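Local coordinates for protein catalase (Bacillus pumilus, PDB 4QOL) that breaks down hydrogen peroxide to water and oxygen at a buried heme, and also shows peroxidase-like reactivity toward phenolic substrates that reach the heme, at residues L9-Q13 / Y37-E41; G103-T107 / F240-T244; L178-D184 / A439-L444; N366-D370 / I382-P386. All blocks are in the same frame, centred on the assembly; numbering follows the deposited sequence. Where two conformers were deposited one is given.

Contact 1: residues L9-Q13 / Y37-E41; sequences LTTNQ and YHLIE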
loop_
_atom_site.group_PDB
_atom_site.type_symbol
_atom_site.label_atom_id
_atom_site.label_comp_id
_atom_site.label_asym_id
_atom_site.label_seq_id
_atom_site.Cartn_x
_atom_site.Cartn_y
_atom_site.Cartn_z
ATOM N N LEU A 9 -25.538 -12.430 -12.064
ATOM C CA LEU A 9 -24.693 -11.458 -11.365
ATOM C C LEU A 9 -24.522 -11.935 -9.937
ATOM O O LEU A 9 -25.470 -12.298 -9.334
ATOM C CB LEU A 9 -25.344 -10.072 -11.456
ATOM C CG LEU A 9 -24.435 -8.943 -11.016
ATOM C CD1 LEU A 9 -23.560 -8.514 -12.172
ATOM C CD2 LEU A 9 -25.267 -7.756 -10.531
ATOM N N THR A 10 -23.287 -11.988 -9.438
ATOM C CA THR A 10 -23.020 -12.464 -8.088
ATOM C C THR A 10 -22.203 -11.423 -7.312
ATOM O O THR A 10 -21.546 -10.574 -7.877
ATOM C CB THR A 10 -22.243 -13.778 -8.110
ATOM O OG1 THR A 10 -20.886 -13.536 -8.510
ATOM C CG2 THR A 10 -22.874 -14.784 -9.004
ATOM N N THR A 11 -22.173 -11.595 -6.012
ATOM C CA THR A 11 -21.131 -10.952 -5.206
ATOM C C THR A 11 -19.792 -11.694 -5.418
ATOM O O THR A 11 -19.748 -12.779 -6.031
ATOM C CB THR A 11 -21.481 -11.036 -3.718
ATOM O OG1 THR A 11 -21.422 -12.388 -3.227
ATOM C CG2 THR A 11 -22.869 -10.411 -3.406
ATOM N N ASN A 12 -18.708 -11.187 -4.828
ATOM C CA ASN A 12 -17.433 -11.887 -4.815
ATOM C C ASN A 12 -17.387 -13.159 -3.988
ATOM O O ASN A 12 -16.434 -13.935 -4.135
ATOM C CB ASN A 12 -16.290 -10.940 -4.448
ATOM C CG ASN A 12 -16.135 -9.813 -5.425
ATOM O OD1 ASN A 12 -16.412 -9.946 -6.627
ATOM N ND2 ASN A 12 -15.694 -8.650 -4.927
ATOM N N GLN A 13 -18.405 -13.342 -3.126
ATOM C CA GLN A 13 -18.588 -14.562 -2.369
ATOM C C GLN A 13 -19.301 -15.617 -3.209
ATOM O O GLN A 13 -19.500 -16.742 -2.740
ATOM C CB GLN A 13 -19.380 -14.314 -1.110
ATOM C CG GLN A 13 -18.835 -13.234 -0.156
ATOM C CD GLN A 13 -17.642 -13.701 0.629
ATOM O OE1 GLN A 13 -17.277 -14.896 0.637
ATOM N NE2 GLN A 13 -16.953 -12.746 1.243
ATOM N N TYR A 37 -24.536 -5.822 1.939
ATOM C CA TYR A 37 -23.205 -6.271 1.584
ATOM C C TYR A 37 -22.904 -6.006 0.101
ATOM O O TYR A 37 -21.783 -5.647 -0.256
ATOM C CB TYR A 37 -23.057 -7.781 1.870
ATOM C CG TYR A 37 -21.704 -8.334 1.427
ATOM C CD1 TYR A 37 -20.590 -8.206 2.263
ATOM C CD2 TYR A 37 -21.519 -8.962 0.166
ATOM C CE1 TYR A 37 -19.360 -8.719 1.892
ATOM C CE2 TYR A 37 -20.277 -9.437 -0.208
ATOM C CZ TYR A 37 -19.192 -9.333 0.660
ATOM O OH TYR A 37 -17.948 -9.764 0.268
ATOM N N HIS A 38 -23.880 -6.258 -0.768
ATOM C CA HIS A 38 -23.665 -6.017 -2.179
ATOM C C HIS A 38 -23.282 -4.564 -2.482
ATOM O O HIS A 38 -22.342 -4.305 -3.240
ATOM C CB HIS A 38 -24.906 -6.416 -3.004
ATOM C CG HIS A 38 -24.797 -6.131 -4.489
ATOM N ND1 HIS A 38 -23.685 -6.437 -5.242
ATOM C CD2 HIS A 38 -25.689 -5.634 -5.366
ATOM C CE1 HIS A 38 -23.892 -6.124 -6.512
ATOM N NE2 HIS A 38 -25.073 -5.576 -6.605
ATOM N N LEU A 39 -24.009 -3.622 -1.921
ATOM C CA LEU A 39 -23.722 -2.190 -2.112
ATOM C C LEU A 39 -22.282 -1.889 -1.644
ATOM O O LEU A 39 -21.492 -1.284 -2.382
ATOM C CB LEU A 39 -24.681 -1.263 -1.345
ATOM C CG LEU A 39 -24.429 0.242 -1.340
ATOM C CD1 LEU A 39 -24.691 0.828 -2.743
ATOM C CD2 LEU A 39 -25.292 1.038 -0.328
ATOM N N ILE A 40 -21.967 -2.313 -0.421
ATOM C CA ILE A 40 -20.709 -1.932 0.155
ATOM C C ILE A 40 -19.569 -2.642 -0.608
ATOM O O ILE A 40 -18.519 -2.021 -0.929
ATOM C CB ILE A 40 -20.652 -2.196 1.662
ATOM C CG1 ILE A 40 -21.703 -1.393 2.407
ATOM C CG2 ILE A 40 -19.269 -1.886 2.206
ATOM C CD1 ILE A 40 -21.610 0.088 2.158
ATOM N N GLU A 41 -19.743 -3.919 -0.993
ATOM C CA GLU A 41 -18.641 -4.622 -1.671
ATOM C C GLU A 41 -18.369 -3.961 -3.035
ATOM O O GLU A 41 -17.219 -3.815 -3.460
ATOM C CB GLU A 41 -19.001 -6.107 -1.869
ATOM C CG GLU A 41 -17.908 -6.984 -2.536
ATOM C CD GLU A 41 -18.412 -8.390 -2.929
ATOM O OE1 GLU A 41 -19.043 -8.503 -3.973
ATOM O OE2 GLU A 41 -17.965 -9.337 -2.314
#

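Contact 2: residues G103-T107 / F240-T244; sequences GSPET and FQHAT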
loop_
_atom_site.group_PDB
_atom_site.type_symbol
_atom_site.label_atom_id
_atom_site.label_comp_id
_atom_site.label_asym_id
_atom_site.label_seq_id
_atom_site.Cartn_x
_atom_site.Cartn_y
_atom_site.Cartn_z
ATOM N N GLY A 103 -4.126 9.956 -19.845
ATOM C CA GLY A 103 -5.137 10.845 -20.289
ATOM C C GLY A 103 -4.554 11.988 -21.106
ATOM O O GLY A 103 -5.328 12.622 -21.752
ATOM N N SER A 104 -3.224 12.223 -21.105
ATOM C CA SER A 104 -2.687 13.382 -21.794
ATOM C C SER A 104 -2.667 13.101 -23.301
ATOM O O SER A 104 -2.732 11.950 -23.747
ATOM C CB SER A 104 -1.252 13.725 -21.300
ATOM O OG SER A 104 -0.316 12.683 -21.456
ATOM N N PRO A 105 -2.635 14.147 -24.127
ATOM C CA PRO A 105 -2.669 13.937 -25.574
ATOM C C PRO A 105 -1.401 13.282 -26.154
ATOM O O PRO A 105 -0.291 13.425 -25.643
ATOM C CB PRO A 105 -2.803 15.346 -26.137
ATOM C CG PRO A 105 -3.368 16.120 -24.996
ATOM C CD PRO A 105 -2.749 15.575 -23.786
ATOM N N GLU A 106 -1.599 12.602 -27.272
ATOM C CA GLU A 106 -0.507 11.876 -27.942
ATOM C C GLU A 106 0.083 12.705 -29.117
ATOM O O GLU A 106 0.894 12.228 -29.910
ATOM C CB GLU A 106 -0.980 10.497 -28.371
ATOM C CG GLU A 106 -1.147 9.529 -27.185
ATOM C CD GLU A 106 -1.774 8.197 -27.569
ATOM O OE1 GLU A 106 -2.754 8.255 -28.389
ATOM O OE2 GLU A 106 -1.385 7.142 -26.994
ATOM N N THR A 107 -0.274 13.978 -29.116
ATOM C CA THR A 107 0.224 14.996 -30.054
ATOM C C THR A 107 1.294 15.924 -29.485
ATOM O O THR A 107 1.667 16.883 -30.157
ATOM C CB THR A 107 -0.966 15.877 -30.467
ATOM O OG1 THR A 107 -1.742 16.182 -29.341
ATOM C CG2 THR A 107 -1.871 15.148 -31.455
ATOM N N PHE A 240 -7.382 13.381 -28.556
ATOM C CA PHE A 240 -6.269 13.411 -27.628
ATOM C C PHE A 240 -5.689 11.995 -27.407
ATOM O O PHE A 240 -4.807 11.798 -26.574
ATOM C CB PHE A 240 -6.644 14.088 -26.305
ATOM C CG PHE A 240 -7.684 13.376 -25.539
ATOM C CD1 PHE A 240 -9.026 13.579 -25.829
ATOM C CD2 PHE A 240 -7.357 12.507 -24.524
ATOM C CE1 PHE A 240 -10.040 12.927 -25.096
ATOM C CE2 PHE A 240 -8.353 11.829 -23.794
ATOM C CZ PHE A 240 -9.699 12.032 -24.086
ATOM N N GLN A 241 -6.208 10.994 -28.096
ATOM C CA GLN A 241 -5.624 9.622 -27.983
ATOM C C GLN A 241 -5.448 9.018 -29.367
ATOM O O GLN A 241 -5.700 7.833 -29.591
ATOM C CB GLN A 241 -6.467 8.656 -27.089
ATOM C CG GLN A 241 -7.889 8.406 -27.631
ATOM C CD GLN A 241 -8.974 9.116 -26.824
ATOM O OE1 GLN A 241 -9.161 8.829 -25.636
ATOM N NE2 GLN A 241 -9.639 10.102 -27.446
ATOM N N HIS A 242 -4.945 9.784 -30.313
ATOM C CA HIS A 242 -5.040 9.342 -31.694
ATOM C C HIS A 242 -4.084 8.162 -32.047
ATOM O O HIS A 242 -4.327 7.363 -32.992
ATOM C CB HIS A 242 -4.782 10.517 -32.658
ATOM C CG HIS A 242 -3.335 10.795 -32.857
ATOM N ND1 HIS A 242 -2.575 11.461 -31.924
ATOM C CD2 HIS A 242 -2.478 10.399 -33.827
ATOM C CE1 HIS A 242 -1.316 11.476 -32.315
ATOM N NE2 HIS A 242 -1.223 10.834 -33.458
ATOM N N ALA A 243 -2.985 8.065 -31.288
ATOM C CA ALA A 243 -1.992 7.035 -31.558
ATOM C C ALA A 243 -2.473 5.763 -30.946
ATOM O O ALA A 243 -2.308 4.702 -31.548
ATOM C CB ALA A 243 -0.605 7.470 -31.003
ATOM N N THR A 244 -3.049 5.829 -29.733
ATOM C CA THR A 244 -3.635 4.626 -29.185
ATOM C C THR A 244 -4.742 4.104 -30.144
ATOM O O THR A 244 -4.862 2.897 -30.392
ATOM C CB THR A 244 -4.242 4.946 -27.822
ATOM O OG1 THR A 244 -3.192 5.090 -26.856
ATOM C CG2 THR A 244 -5.135 3.850 -27.268
HETATM O O HOH W 1 -3.752 12.476 -29.667
#

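Contact 3: residues L178-D184 / A439-L444; sequences LTWLFSD and ALIKNL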
loop_
_atom_site.group_PDB
_atom_site.type_symbol
_atom_site.label_atom_id
_atom_site.label_comp_id
_atom_site.label_asym_id
_atom_site.label_seq_id
_atom_site.Cartn_x
_atom_site.Cartn_y
_atom_site.Cartn_z
ATOM N N LEU A 178 18.529 17.226 -27.952
ATOM C CA LEU A 178 17.595 18.325 -28.241
ATOM C C LEU A 178 17.556 18.622 -29.744
ATOM O O LEU A 178 16.549 19.035 -30.339
ATOM C CB LEU A 178 17.992 19.544 -27.480
ATOM C CG LEU A 178 17.889 19.377 -25.965
ATOM C CD1 LEU A 178 18.476 20.587 -25.251
ATOM C CD2 LEU A 178 16.430 19.241 -25.570
ATOM N N THR A 179 18.670 18.360 -30.417
ATOM C CA THR A 179 18.733 18.498 -31.873
ATOM C C THR A 179 17.884 17.470 -32.654
ATOM O O THR A 179 17.424 17.767 -33.775
ATOM C CB THR A 179 20.208 18.462 -32.340
ATOM O OG1 THR A 179 20.924 19.501 -31.641
ATOM C CG2 THR A 179 20.350 18.631 -33.830
ATOM N N TRP A 180 17.630 16.293 -32.048
ATOM C CA TRP A 180 16.636 15.368 -32.555
ATOM C C TRP A 180 15.208 15.677 -32.115
ATOM O O TRP A 180 14.310 15.658 -32.921
ATOM C CB TRP A 180 16.967 13.909 -32.076
ATOM C CG TRP A 180 18.093 13.251 -32.673
ATOM C CD1 TRP A 180 19.429 13.504 -32.454
ATOM C CD2 TRP A 180 18.056 12.120 -33.556
ATOM N NE1 TRP A 180 20.163 12.623 -33.104
ATOM C CE2 TRP A 180 19.370 11.777 -33.827
ATOM C CE3 TRP A 180 17.041 11.414 -34.182
ATOM C CZ2 TRP A 180 19.727 10.705 -34.672
ATOM C CZ3 TRP A 180 17.408 10.350 -35.034
ATOM C CH2 TRP A 180 18.710 10.021 -35.256
ATOM N N LEU A 181 15.040 15.934 -30.819
ATOM C CA LEU A 181 13.720 16.171 -30.217
ATOM C C LEU A 181 13.012 17.383 -30.816
ATOM O O LEU A 181 11.770 17.384 -30.893
ATOM C CB LEU A 181 13.867 16.382 -28.728
ATOM C CG LEU A 181 12.557 16.466 -27.943
ATOM C CD1 LEU A 181 11.668 15.242 -28.119
ATOM C CD2 LEU A 181 12.863 16.697 -26.442
ATOM N N PHE A 182 13.771 18.419 -31.251
ATOM C CA PHE A 182 13.078 19.593 -31.810
ATOM C C PHE A 182 13.073 19.582 -33.332
ATOM O O PHE A 182 12.574 20.516 -33.936
ATOM C CB PHE A 182 13.628 20.882 -31.202
ATOM C CG PHE A 182 13.142 21.126 -29.841
ATOM C CD1 PHE A 182 11.959 21.803 -29.642
ATOM C CD2 PHE A 182 13.794 20.619 -28.742
ATOM C CE1 PHE A 182 11.455 21.992 -28.378
ATOM C CE2 PHE A 182 13.295 20.844 -27.450
ATOM C CZ PHE A 182 12.152 21.558 -27.271
ATOM N N SER A 183 13.562 18.497 -33.949
ATOM C CA SER A 183 13.109 18.152 -35.345
ATOM C C SER A 183 11.671 17.740 -35.306
ATOM O O SER A 183 11.073 17.624 -34.214
ATOM C CB SER A 183 13.936 17.045 -35.987
ATOM O OG SER A 183 13.588 15.745 -35.514
ATOM N N ASP A 184 11.045 17.551 -36.448
ATOM C CA ASP A 184 9.655 17.150 -36.357
ATOM C C ASP A 184 9.544 15.709 -35.824
ATOM O O ASP A 184 8.434 15.234 -35.505
ATOM C CB ASP A 184 8.916 17.304 -37.687
ATOM C CG ASP A 184 8.609 18.807 -38.045
ATOM O OD1 ASP A 184 8.495 19.691 -37.152
ATOM O OD2 ASP A 184 8.396 19.034 -39.254
ATOM N N ALA A 439 12.515 23.608 -39.978
ATOM C CA ALA A 439 11.519 23.130 -39.013
ATOM C C ALA A 439 12.157 23.104 -37.574
ATOM O O ALA A 439 11.542 23.483 -36.590
ATOM C CB ALA A 439 11.004 21.767 -39.435
ATOM N N LEU A 440 13.382 22.627 -37.486
ATOM C CA LEU A 440 14.130 22.586 -36.223
ATOM C C LEU A 440 14.194 23.991 -35.638
ATOM O O LEU A 440 13.933 24.204 -34.448
ATOM C CB LEU A 440 15.558 22.099 -36.463
ATOM C CG LEU A 440 16.564 22.132 -35.306
ATOM C CD1 LEU A 440 16.143 21.309 -34.075
ATOM C CD2 LEU A 440 17.895 21.644 -35.775
ATOM N N ILE A 441 14.606 24.953 -36.465
ATOM C CA ILE A 441 14.783 26.325 -35.950
ATOM C C ILE A 441 13.423 26.909 -35.528
ATOM O O ILE A 441 13.311 27.553 -34.497
ATOM C CB ILE A 441 15.456 27.239 -37.015
ATOM C CG1 ILE A 441 16.881 26.761 -37.309
ATOM C CG2 ILE A 441 15.442 28.691 -36.568
ATOM C CD1 ILE A 441 17.809 26.790 -36.097
ATOM N N LYS A 442 12.398 26.640 -36.308
ATOM C CA LYS A 442 11.026 27.065 -35.984
ATOM C C LYS A 442 10.547 26.468 -34.635
ATOM O O LYS A 442 9.992 27.141 -33.797
ATOM C CB LYS A 442 10.122 26.569 -37.113
ATOM C CG LYS A 442 8.633 26.796 -36.898
ATOM C CD LYS A 442 7.837 26.037 -37.949
ATOM C CE LYS A 442 6.415 26.581 -38.037
ATOM N NZ LYS A 442 5.573 26.121 -36.893
ATOM N N ASN A 443 10.805 25.162 -34.451
ATOM C CA ASN A 443 10.314 24.453 -33.236
ATOM C C ASN A 443 11.071 24.901 -31.995
ATOM O O ASN A 443 10.488 25.169 -30.955
ATOM C CB ASN A 443 10.495 22.960 -33.413
ATOM C CG ASN A 443 9.638 22.379 -34.511
ATOM O OD1 ASN A 443 8.620 22.954 -34.894
ATOM N ND2 ASN A 443 10.011 21.176 -34.982
ATOM N N LEU A 444 12.382 25.110 -32.155
ATOM C CA LEU A 444 13.202 25.673 -31.069
ATOM C C LEU A 444 12.817 27.078 -30.711
ATOM O O LEU A 444 12.718 27.430 -29.561
ATOM C CB LEU A 444 14.691 25.623 -31.406
ATOM C CG LEU A 444 15.358 24.245 -31.356
ATOM C CD1 LEU A 444 16.724 24.347 -31.989
ATOM C CD2 LEU A 444 15.496 23.706 -29.935
HETATM O O HOH W 2 7.076 21.878 -37.090
#

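Contact 4: residues N366-D370 / I382-P386; sequences NNQQD and INYEP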
loop_
_atom_site.group_PDB
_atom_site.type_symbol
_atom_site.label_atom_id
_atom_site.label_comp_id
_atom_site.label_asym_id
_atom_site.label_seq_id
_atom_site.Cartn_x
_atom_site.Cartn_y
_atom_site.Cartn_z
ATOM N N ASN A 366 12.182 -20.903 -7.410
ATOM C CA ASN A 366 13.118 -20.330 -6.453
ATOM C C ASN A 366 12.604 -20.362 -5.041
ATOM O O ASN A 366 11.593 -20.968 -4.761
ATOM C CB ASN A 366 13.619 -18.947 -6.958
ATOM C CG ASN A 366 12.551 -17.927 -7.036
ATOM O OD1 ASN A 366 11.705 -17.835 -6.134
ATOM N ND2 ASN A 366 12.587 -17.157 -8.093
ATOM N N ASN A 367 13.372 -19.806 -4.117
ATOM C CA ASN A 367 13.022 -19.865 -2.702
ATOM C C ASN A 367 12.365 -18.597 -2.158
ATOM O O ASN A 367 12.305 -18.447 -0.932
ATOM C CB ASN A 367 14.261 -20.238 -1.918
ATOM C CG ASN A 367 14.713 -21.675 -2.270
ATOM O OD1 ASN A 367 15.898 -21.957 -2.680
ATOM N ND2 ASN A 367 13.787 -22.589 -2.169
ATOM N N GLN A 368 11.963 -17.720 -3.059
ATOM C CA GLN A 368 11.219 -16.524 -2.625
ATOM C C GLN A 368 9.885 -16.974 -2.098
ATOM O O GLN A 368 9.369 -18.044 -2.460
ATOM C CB GLN A 368 11.066 -15.567 -3.795
ATOM C CG GLN A 368 12.441 -15.093 -4.336
ATOM C CD GLN A 368 12.310 -14.080 -5.447
ATOM O OE1 GLN A 368 11.259 -13.399 -5.555
ATOM N NE2 GLN A 368 13.314 -14.045 -6.334
ATOM N N GLN A 369 9.277 -16.144 -1.278
ATOM C CA GLN A 369 8.002 -16.491 -0.726
ATOM C C GLN A 369 7.202 -15.259 -0.319
ATOM O O GLN A 369 7.736 -14.220 -0.052
ATOM C CB GLN A 369 8.103 -17.413 0.483
ATOM C CG GLN A 369 8.722 -16.721 1.649
ATOM C CD GLN A 369 8.883 -17.643 2.824
ATOM O OE1 GLN A 369 8.693 -18.876 2.708
ATOM N NE2 GLN A 369 9.113 -17.064 3.964
ATOM N N ASP A 370 5.898 -15.482 -0.220
ATOM C CA ASP A 370 4.976 -14.596 0.493
ATOM C C ASP A 370 4.853 -13.224 -0.229
ATOM O O ASP A 370 4.942 -13.141 -1.481
ATOM C CB ASP A 370 5.418 -14.358 1.973
ATOM C CG ASP A 370 5.490 -15.651 2.817
ATOM O OD1 ASP A 370 5.126 -16.707 2.277
ATOM O OD2 ASP A 370 5.895 -15.558 4.016
ATOM N N ILE A 382 10.754 -26.506 1.977
ATOM C CA ILE A 382 12.157 -26.122 1.711
ATOM C C ILE A 382 12.125 -24.835 0.884
ATOM O O ILE A 382 11.749 -24.810 -0.300
ATOM C CB ILE A 382 12.951 -27.248 0.981
ATOM C CG1 ILE A 382 12.785 -28.584 1.684
ATOM C CG2 ILE A 382 14.435 -26.910 0.861
ATOM C CD1 ILE A 382 13.166 -28.559 3.125
ATOM N N ASN A 383 12.542 -23.769 1.554
ATOM C CA ASN A 383 12.606 -22.451 0.954
ATOM C C ASN A 383 13.939 -21.776 1.177
ATOM O O ASN A 383 14.041 -20.582 1.368
ATOM C CB ASN A 383 11.447 -21.617 1.571
ATOM C CG ASN A 383 11.570 -21.472 3.062
ATOM O OD1 ASN A 383 12.416 -22.016 3.667
ATOM N ND2 ASN A 383 10.654 -20.711 3.675
ATOM N N TYR A 384 14.970 -22.617 1.238
ATOM C CA TYR A 384 16.332 -22.181 1.583
ATOM C C TYR A 384 17.296 -23.070 0.773
ATOM O O TYR A 384 16.997 -24.222 0.478
ATOM C CB TYR A 384 16.616 -22.239 3.105
ATOM C CG TYR A 384 16.619 -23.676 3.635
ATOM C CD1 TYR A 384 17.750 -24.443 3.544
ATOM C CD2 TYR A 384 15.450 -24.236 4.139
ATOM C CE1 TYR A 384 17.701 -25.754 3.978
ATOM C CE2 TYR A 384 15.385 -25.534 4.584
ATOM C CZ TYR A 384 16.547 -26.309 4.465
ATOM O OH TYR A 384 16.509 -27.636 4.873
ATOM N N GLU A 385 18.405 -22.494 0.373
ATOM C CA GLU A 385 19.482 -23.186 -0.349
ATOM C C GLU A 385 20.754 -22.568 0.176
ATOM O O GLU A 385 20.857 -21.361 0.267
ATOM C CB GLU A 385 19.349 -22.909 -1.861
ATOM C CG GLU A 385 20.178 -23.756 -2.830
ATOM C CD GLU A 385 21.626 -23.368 -2.945
ATOM O OE1 GLU A 385 22.475 -24.325 -3.127
ATOM O OE2 GLU A 385 21.970 -22.170 -2.890
ATOM N N PRO A 386 21.785 -23.378 0.417
ATOM C CA PRO A 386 21.868 -24.855 0.158
ATOM C C PRO A 386 20.983 -25.717 1.067
ATOM O O PRO A 386 20.647 -25.311 2.185
ATOM C CB PRO A 386 23.326 -25.140 0.415
ATOM C CG PRO A 386 23.736 -24.160 1.400
ATOM C CD PRO A 386 23.069 -22.872 0.963
HETATM O O HOH W 3 11.415 -23.485 -3.058
HETATM O O HOH W 4 14.355 -25.228 -2.479
#

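Contact 1: residues L9-Q13 / Y37-E41
Two direct hydrogen bonds join the extended N-terminal arm to the first turn of helix 37-46. Asn12 N donates to Glu41 OE1 at 2.8 Å with a nearly straight angle. Gln13 NE2 donates to Tyr37 OH at 3.3 Å. Tyr37 OH in turn donates to Glu41 OE2 at 2.6 Å, so the phenol links Gln13 to the carboxylate. Thr11 shapes the arm: its OG1 accepts from Gln13 N at 3.2 Å, an ST turn that bends the backbone next to Glu41. Packing is lighter. Thr11 CB lies at the edge of the Tyr37 ring, 4.0 Å from CE2, and Leu9 CD2 comes within 4.5 Å of His38 NE2, which is hydrogen-bonded to Asn20. The second subunit covers the arm: its Gln368 bonds to both Asn12 ND2 and Glu41 OE1. This is the N-terminal arm exchange of tetrameric catalases. Its chemistry implies a polar junction, in which the one carboxylate of Glu41 serves the arm through Asn12 N, its own helix through Tyr37 OH, and Gln368 of the second subunit.

Contact 2: residues G103-T107 / F240-T244
Glu106 carries the polar core of this contact. Its OE1 accepts from Thr244 N at 2.8 Å with good geometry, and more weakly from Ala243 N at 2.9 Å. Its OE2 accepts from Thr244 OG1 at 2.7 Å. Tyr191 OH also bonds to OE2. A backbone bond from Glu106 N to Phe240 O is long, 3.4 Å, and weak. Water 1 bridges the segments, accepting from Glu106 N at 3.2 Å and His242 N at 3.0 Å, and lying 2.7 Å from His242 ND1. The far nitrogen of that ring, NE2, bonds to Ala189 O.

Gln241 is the N-cap residue of helix 242-253, so the carboxylate meets backbone NH groups of the helix's first turn. The loop between strands 88-96 and 113-120 of the catalase beta-barrel is thereby tied to a helix start, with the Glu106 side chain about 11 Å from a heme.

Packing surrounds the polar centre. Pro105 CA makes a CA-H...O contact of 3.2 Å to Phe240 O, and Pro105 CB meets Phe240 CB at 4.0 Å. Thr107 CG2 lies 3.8 Å from His242 ND1. Phe240 also packs edge-to-face with His100 of the third subunit.

Contact 3: residues L178-D184 / A439-L444
Helix 175-181 ends here, and the chain leaves helical geometry at Phe182. It passes beside helix 434-448, part of the C-terminal helical domain of the catalase fold. The nearest CA atoms are those of Ser183 and Leu440, 4.6 Å apart. Leu440 CA points its hydrogen at Phe182 O, a CA-H...O contact of 3.5 Å.

Phe182 has the most surface covered. Its CB lies 3.8 Å from Leu440 CD1, and its CG lies 3.5 Å from Leu444 CD2. Leu440 CD1 also reaches Thr179 O at 3.8 Å. Tyr470 and Leu474 of helix 468-478 add to the apolar packing round Leu444. Ser183 turns away from the helix, and its OG donates to Trp180 O at 2.7 Å across the helix end. Ala439 CB sits 3.8 Å from Asp184 OD2.

Asn443 makes the polar link. Its ND2 donates to Phe182 O at 2.8 Å and to Asp184 OD1 at 3.0 Å. Water 2 completes the join, donating to Asp184 OD1 at 2.6 Å and to Asn443 OD1 at 2.9 Å.

Contact 4: residues N366-D370 / I382-P386
Asn367 and Asn383 bury the most surface here, followed by Gln369. The CA atoms of Asn367 and Asn383 lie 4.5 Å apart, close enough for Asn367 CB to sit 3.3 Å from Asn383 O. The Asn367 side chain runs along the other segment, with OD1 3.7 Å from Glu385 CB. Its ND2 donates to water 4 at 2.7 Å, which gives a weak 3.4 Å bond to Ile382 O. Asn383 ND2 makes the single direct hydrogen bond across the segments, to Gln369 OE1 at 2.9 Å. Just before Asn367, Asn366 OD1 accepts from Gln368 N at 3.1 Å, forming an Asx turn.

Two other subunits flank the pair. In the fourth, His148 bonds to Asn383 O and Asp166 to Tyr384 OH. In the second, Gln21 and Asn20 bond to Glu385 OE2, while Leu9 packs on Asn367. The position after the barrel, with the N-terminal arm of the second subunit packed against it, is that of the wrapping loop of the catalase fold.

How the contacts relate
From the N terminus, contact 1 comes first. It closes a short loop between the arm and helix 37-46 before contact 2 opens. Contact 2 spans 133 residues and ties a loop after strand 88-96 to the start of helix 242-253. Contact 3 opens within that span and closes far later, so contacts 2 and 3 cross. Their centres are 21 Å apart, and contact 3 joins helix 175-181 to the C-terminal helices. Contact 4 is a short closure lying wholly within the span of contact 3. Contacts 1 and 4 have centres 37 Å apart in one chain, yet residues 9-13 of one subunit meet residues 366-370 of the second subunit, so contact 1 of one subunit and contact 4 of the second form one intersubunit junction.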